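Local coordinates for SPCU (Pseudomonas aeruginosa, PDB 4AKX), which serves as the type III secretion chaperone of the phospholipase toxin ExoU, with which it forms a heterodimeric complex, at the interface of chains A and B. Coordinates in Å, arbitrary orientation; residue numbers count along the deposited sequence, not the author numbering. Chains: chain A, SPCU; chain B, EXOU.

Contact 1: the interface of chains A and B. Residues chain A 6, 9, 11-12, 22-24; chain B 35-39, 43.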
# COMPACT_ATOMS: atom_id res chain seq x y z
N LEU A 6 21.13 -21.30 -7.95
CA LEU A 6 21.32 -21.24 -9.39
C LEU A 6 21.58 -22.62 -10.01
O LEU A 6 20.88 -23.03 -10.94
CB LEU A 6 22.48 -20.31 -9.72
CG LEU A 6 22.19 -18.82 -9.65
CD1 LEU A 6 23.47 -18.04 -9.92
CD2 LEU A 6 21.13 -18.40 -10.65
N TRP A 9 19.55 -25.04 -12.42
CA TRP A 9 19.05 -24.76 -13.76
C TRP A 9 20.21 -24.77 -14.68
O TRP A 9 20.11 -24.34 -15.82
CB TRP A 9 18.34 -23.42 -13.80
CG TRP A 9 17.09 -23.39 -12.96
CD1 TRP A 9 15.99 -24.23 -13.05
CD2 TRP A 9 16.78 -22.49 -11.84
NE1 TRP A 9 15.04 -23.90 -12.11
CE2 TRP A 9 15.45 -22.87 -11.36
CE3 TRP A 9 17.43 -21.43 -11.24
CZ2 TRP A 9 14.83 -22.21 -10.33
CZ3 TRP A 9 16.79 -20.77 -10.19
CH2 TRP A 9 15.53 -21.15 -9.75
N LEU A 11 22.63 -23.01 -14.54
CA LEU A 11 23.21 -21.70 -14.56
C LEU A 11 24.24 -21.58 -13.45
O LEU A 11 24.19 -22.31 -12.43
CB LEU A 11 22.12 -20.63 -14.39
CG LEU A 11 20.83 -20.64 -15.21
CD1 LEU A 11 19.97 -19.46 -14.81
CD2 LEU A 11 21.05 -20.62 -16.72
N ARG A 12 25.17 -20.66 -13.65
CA ARG A 12 26.21 -20.38 -12.67
C ARG A 12 26.36 -18.88 -12.51
O ARG A 12 26.26 -18.14 -13.47
CB ARG A 12 27.53 -21.02 -13.10
CG ARG A 12 27.67 -22.46 -12.62
CD ARG A 12 28.80 -23.21 -13.32
NE ARG A 12 30.08 -22.49 -13.31
CZ ARG A 12 30.69 -22.03 -12.22
NH1 ARG A 12 30.13 -22.18 -11.02
NH2 ARG A 12 31.86 -21.41 -12.35
N ARG A 22 19.15 -10.91 -13.81
CA ARG A 22 17.77 -11.02 -14.16
C ARG A 22 17.53 -12.41 -14.67
O ARG A 22 18.19 -12.85 -15.61
CB ARG A 22 17.44 -10.04 -15.25
CG ARG A 22 17.18 -8.63 -14.77
CD ARG A 22 16.34 -7.88 -15.78
NE ARG A 22 15.68 -6.75 -15.17
CZ ARG A 22 16.24 -5.55 -15.09
NH1 ARG A 22 17.46 -5.36 -15.61
NH2 ARG A 22 15.60 -4.55 -14.49
N LEU A 23 16.60 -13.10 -14.05
CA LEU A 23 16.27 -14.46 -14.41
C LEU A 23 14.92 -14.42 -15.03
O LEU A 23 14.02 -13.83 -14.47
CB LEU A 23 16.19 -15.30 -13.16
CG LEU A 23 17.38 -16.17 -12.84
CD1 LEU A 23 18.63 -15.36 -12.98
CD2 LEU A 23 17.26 -16.67 -11.43
N GLN A 24 14.77 -15.03 -16.19
CA GLN A 24 13.47 -15.21 -16.81
C GLN A 24 13.15 -16.71 -16.95
O GLN A 24 13.76 -17.40 -17.78
CB GLN A 24 13.46 -14.59 -18.19
CG GLN A 24 12.14 -14.75 -18.93
CD GLN A 24 11.02 -14.06 -18.20
OE1 GLN A 24 10.24 -14.70 -17.50
NE2 GLN A 24 10.96 -12.73 -18.32
N VAL B 35 15.08 -22.00 -16.57
CA VAL B 35 15.15 -20.54 -16.47
C VAL B 35 16.48 -19.98 -16.99
O VAL B 35 17.53 -20.36 -16.54
CB VAL B 35 14.78 -20.01 -15.03
CG1 VAL B 35 13.56 -20.73 -14.50
CG2 VAL B 35 15.91 -20.20 -14.04
N ARG B 36 16.42 -19.09 -17.98
CA ARG B 36 17.63 -18.48 -18.54
C ARG B 36 17.94 -17.14 -17.87
O ARG B 36 17.19 -16.69 -17.02
CB ARG B 36 17.49 -18.31 -20.06
CG ARG B 36 16.07 -18.14 -20.55
CD ARG B 36 16.01 -17.50 -21.93
NE ARG B 36 14.72 -16.83 -22.13
CZ ARG B 36 14.57 -15.50 -22.22
NH1 ARG B 36 15.62 -14.69 -22.12
NH2 ARG B 36 13.36 -14.99 -22.40
N PHE B 37 19.09 -16.55 -18.20
CA PHE B 37 19.40 -15.19 -17.81
C PHE B 37 18.79 -14.26 -18.85
O PHE B 37 19.05 -14.41 -20.02
CB PHE B 37 20.91 -14.96 -17.75
CG PHE B 37 21.58 -15.54 -16.54
CD1 PHE B 37 21.43 -14.96 -15.28
CD2 PHE B 37 22.39 -16.67 -16.65
CE1 PHE B 37 22.06 -15.49 -14.17
CE2 PHE B 37 23.02 -17.21 -15.54
CZ PHE B 37 22.87 -16.61 -14.30
N SER B 38 17.99 -13.31 -18.44
CA SER B 38 17.26 -12.52 -19.38
C SER B 38 18.18 -11.63 -20.12
O SER B 38 17.88 -11.26 -21.22
CB SER B 38 16.25 -11.68 -18.65
OG SER B 38 15.80 -12.38 -17.51
N SER B 39 19.27 -11.23 -19.51
CA SER B 39 20.30 -10.47 -20.23
C SER B 39 21.32 -11.50 -20.67
O SER B 39 21.27 -12.63 -20.22
CB SER B 39 21.00 -9.47 -19.30
OG SER B 39 20.21 -8.32 -19.04
N GLN B 43 28.76 -17.73 -19.85
CA GLN B 43 28.84 -18.96 -19.07
C GLN B 43 29.95 -19.87 -19.62
O GLN B 43 30.09 -20.02 -20.85
CB GLN B 43 27.49 -19.67 -19.03
CG GLN B 43 26.31 -18.79 -18.55
CD GLN B 43 26.10 -18.82 -17.04
OE1 GLN B 43 25.54 -19.77 -16.49
NE2 GLN B 43 26.55 -17.78 -16.37
O HOH W 1 20.58 -10.74 -16.53
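This is a strand-addition interface between a type III secretion chaperone and its toxin: ExoU strand 35-37 pairs antiparallel with SpcU strand 20-25, so that the N-terminal part of the toxin extends the chaperone's sheet. The register is set by the pairing of A:Leu23 with B:Phe37 and of A:Gln24 with B:Arg36. Main-chain bonds run both ways at the second pair, A:Gln24 N giving to B:Arg36 O at 3.0 Å and B:Arg36 N to A:Gln24 O. The A:Gln24 side chain, CG anti to the backbone N, runs alongside that of B:Arg36, amide and guanidinium planes 44° apart. One step on, B:Ser38 N donates to A:Arg22 O at 2.9 Å, the donor standing above the carbonyl plane. B:Val35, with the most surface buried here, places CG2 in the crowded position between its backbone N and carbonyl carbon; from there the methyl lies over one face of the A:Trp9 indole, 3.6 Å from the centroid of the six-membered ring, a CH-pi contact in which the two side chains cross obliquely. B:Phe37 has CG anti to its carbonyl carbon (chi1 -77°), which turns one face of the ring to A:Leu11, with A:Leu23 on the same side, out by the CD1-CE1 edge. A:Leu11 meets it tip to tip, its CB 3.7 Å from CE2 of B:Phe37, whereas A:Leu23 runs alongside, with CD1 3.6 Å from CE1 of B:Phe37. Past this ring the B:Gln43 carboxamide pairs with both the N-H and the carbonyl of A:Arg12. Its OE1 takes the A:Arg12 N-H on a lone pair at 3.0 Å, and its NE2 gives to A:Arg12 O, nearly straight at 166°.

Contact 2: the interface of chains A and B. Residues chain A 48-51, 81; chain B 606, 609-610.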
# COMPACT_ATOMS: atom_id res chain seq x y z
N LEU A 48 3.48 0.11 -13.21
CA LEU A 48 3.25 1.37 -12.51
C LEU A 48 1.89 1.34 -11.85
O LEU A 48 0.91 0.89 -12.45
CB LEU A 48 3.31 2.56 -13.48
CG LEU A 48 4.66 2.84 -14.14
CD1 LEU A 48 4.63 4.05 -15.06
CD2 LEU A 48 5.76 3.01 -13.10
N VAL A 49 1.82 1.84 -10.62
CA VAL A 49 0.57 1.97 -9.93
C VAL A 49 -0.45 2.70 -10.80
O VAL A 49 -0.14 3.74 -11.41
CB VAL A 49 0.72 2.67 -8.59
CG1 VAL A 49 -0.62 2.81 -7.91
CG2 VAL A 49 1.64 1.89 -7.68
N PRO A 50 -1.65 2.13 -10.92
CA PRO A 50 -2.67 2.75 -11.75
C PRO A 50 -3.33 3.87 -11.01
O PRO A 50 -3.35 3.87 -9.77
CB PRO A 50 -3.68 1.63 -11.97
CG PRO A 50 -3.01 0.38 -11.53
CD PRO A 50 -2.02 0.77 -10.50
N SER A 51 -3.85 4.82 -11.78
CA SER A 51 -4.71 5.89 -11.30
C SER A 51 -6.10 5.32 -11.08
O SER A 51 -6.48 4.34 -11.72
CB SER A 51 -4.75 6.98 -12.38
OG SER A 51 -5.75 7.96 -12.12
N ALA A 81 10.04 5.44 -8.81
CA ALA A 81 9.38 5.74 -10.06
C ALA A 81 7.90 5.37 -10.01
O ALA A 81 7.17 5.60 -10.96
CB ALA A 81 10.08 5.07 -11.22
N ARG B 606 6.69 9.87 -11.13
CA ARG B 606 6.08 8.76 -11.82
C ARG B 606 5.73 9.16 -13.24
O ARG B 606 5.82 8.35 -14.16
CB ARG B 606 4.83 8.32 -11.09
CG ARG B 606 4.01 7.27 -11.80
CD ARG B 606 2.82 6.88 -10.93
NE ARG B 606 1.84 6.09 -11.67
CZ ARG B 606 1.04 6.57 -12.63
NH1 ARG B 606 1.09 7.85 -13.00
NH2 ARG B 606 0.17 5.76 -13.20
N GLU B 609 8.58 8.74 -15.33
CA GLU B 609 8.84 7.33 -15.64
C GLU B 609 8.03 6.96 -16.86
O GLU B 609 8.56 6.34 -17.81
CB GLU B 609 8.43 6.45 -14.44
CG GLU B 609 8.85 4.99 -14.48
CD GLU B 609 10.32 4.82 -14.86
OE1 GLU B 609 10.92 5.83 -15.29
OE2 GLU B 609 10.85 3.67 -14.75
N GLN B 610 6.74 7.31 -16.83
CA GLN B 610 5.83 7.13 -17.95
C GLN B 610 6.39 7.72 -19.24
O GLN B 610 6.47 7.04 -20.28
CB GLN B 610 4.49 7.77 -17.64
CG GLN B 610 3.41 6.75 -17.38
CD GLN B 610 2.29 7.28 -16.54
OE1 GLN B 610 2.22 8.47 -16.24
NE2 GLN B 610 1.40 6.41 -16.14
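Here ExoU helix 598-613, in the toxin's C-terminal domain, lies against the chaperone where strand 39-48 runs out into a loop, a small helix-on-loop patch that adds to the heterodimer interface. A:Leu48, the last residue of that strand, buries the most surface. Its CG is anti to the carbonyl carbon, and the two methyls of the fork divide their work: CD1 meets the aliphatic CG of B:Gln610 at 3.8 Å, while CD2 turns to CG of B:Glu609. Both helix side chains cross the leucine obliquely, so the nearest contacts are made by their methylenes. In B:Glu609, CG anti to its backbone N (chi1 -170°) puts CG 3.5 Å from CB of A:Ala81; the bend at chi2 then turns the carboxylate. O of A:Ala81, its carbonyl oxygen, sits 3.6 Å from CB of B:Arg606. B:Arg606 leaves the helix stretched out, CG anti to the backbone N (chi1 173°) and the chain extended to NE, and so spans from A:Ala81 to the main chain just after the strand. Its guanidinium addresses the backbone carbonyl of A:Val49, a form of recognition that does not depend directly on a side chain of the chaperone. A weak bond comes from NE at 3.1 Å from A:Val49 O; the stronger one is made by NH2, 2.7 Å from A:Val49 O, which approaches nearly along the C=O axis at 167°.

Some 28 Å separates the C-alpha centres of contact 1 and contact 2, and no residue belongs to both. On the chaperone they use different strands, 20-25 in the first and the end of 39-48 in the second. On the toxin they lie at opposite ends of the sequence, strand 35-37 and helix 598-613, so one small SpcU chain touches both an N-terminal segment and the C-terminal domain of ExoU. Contact 1 rests on sheet pairing and an aromatic anchor, contact 2 on a smaller helix surface. Together they probably help fix how the chaperone sits against the folded toxin.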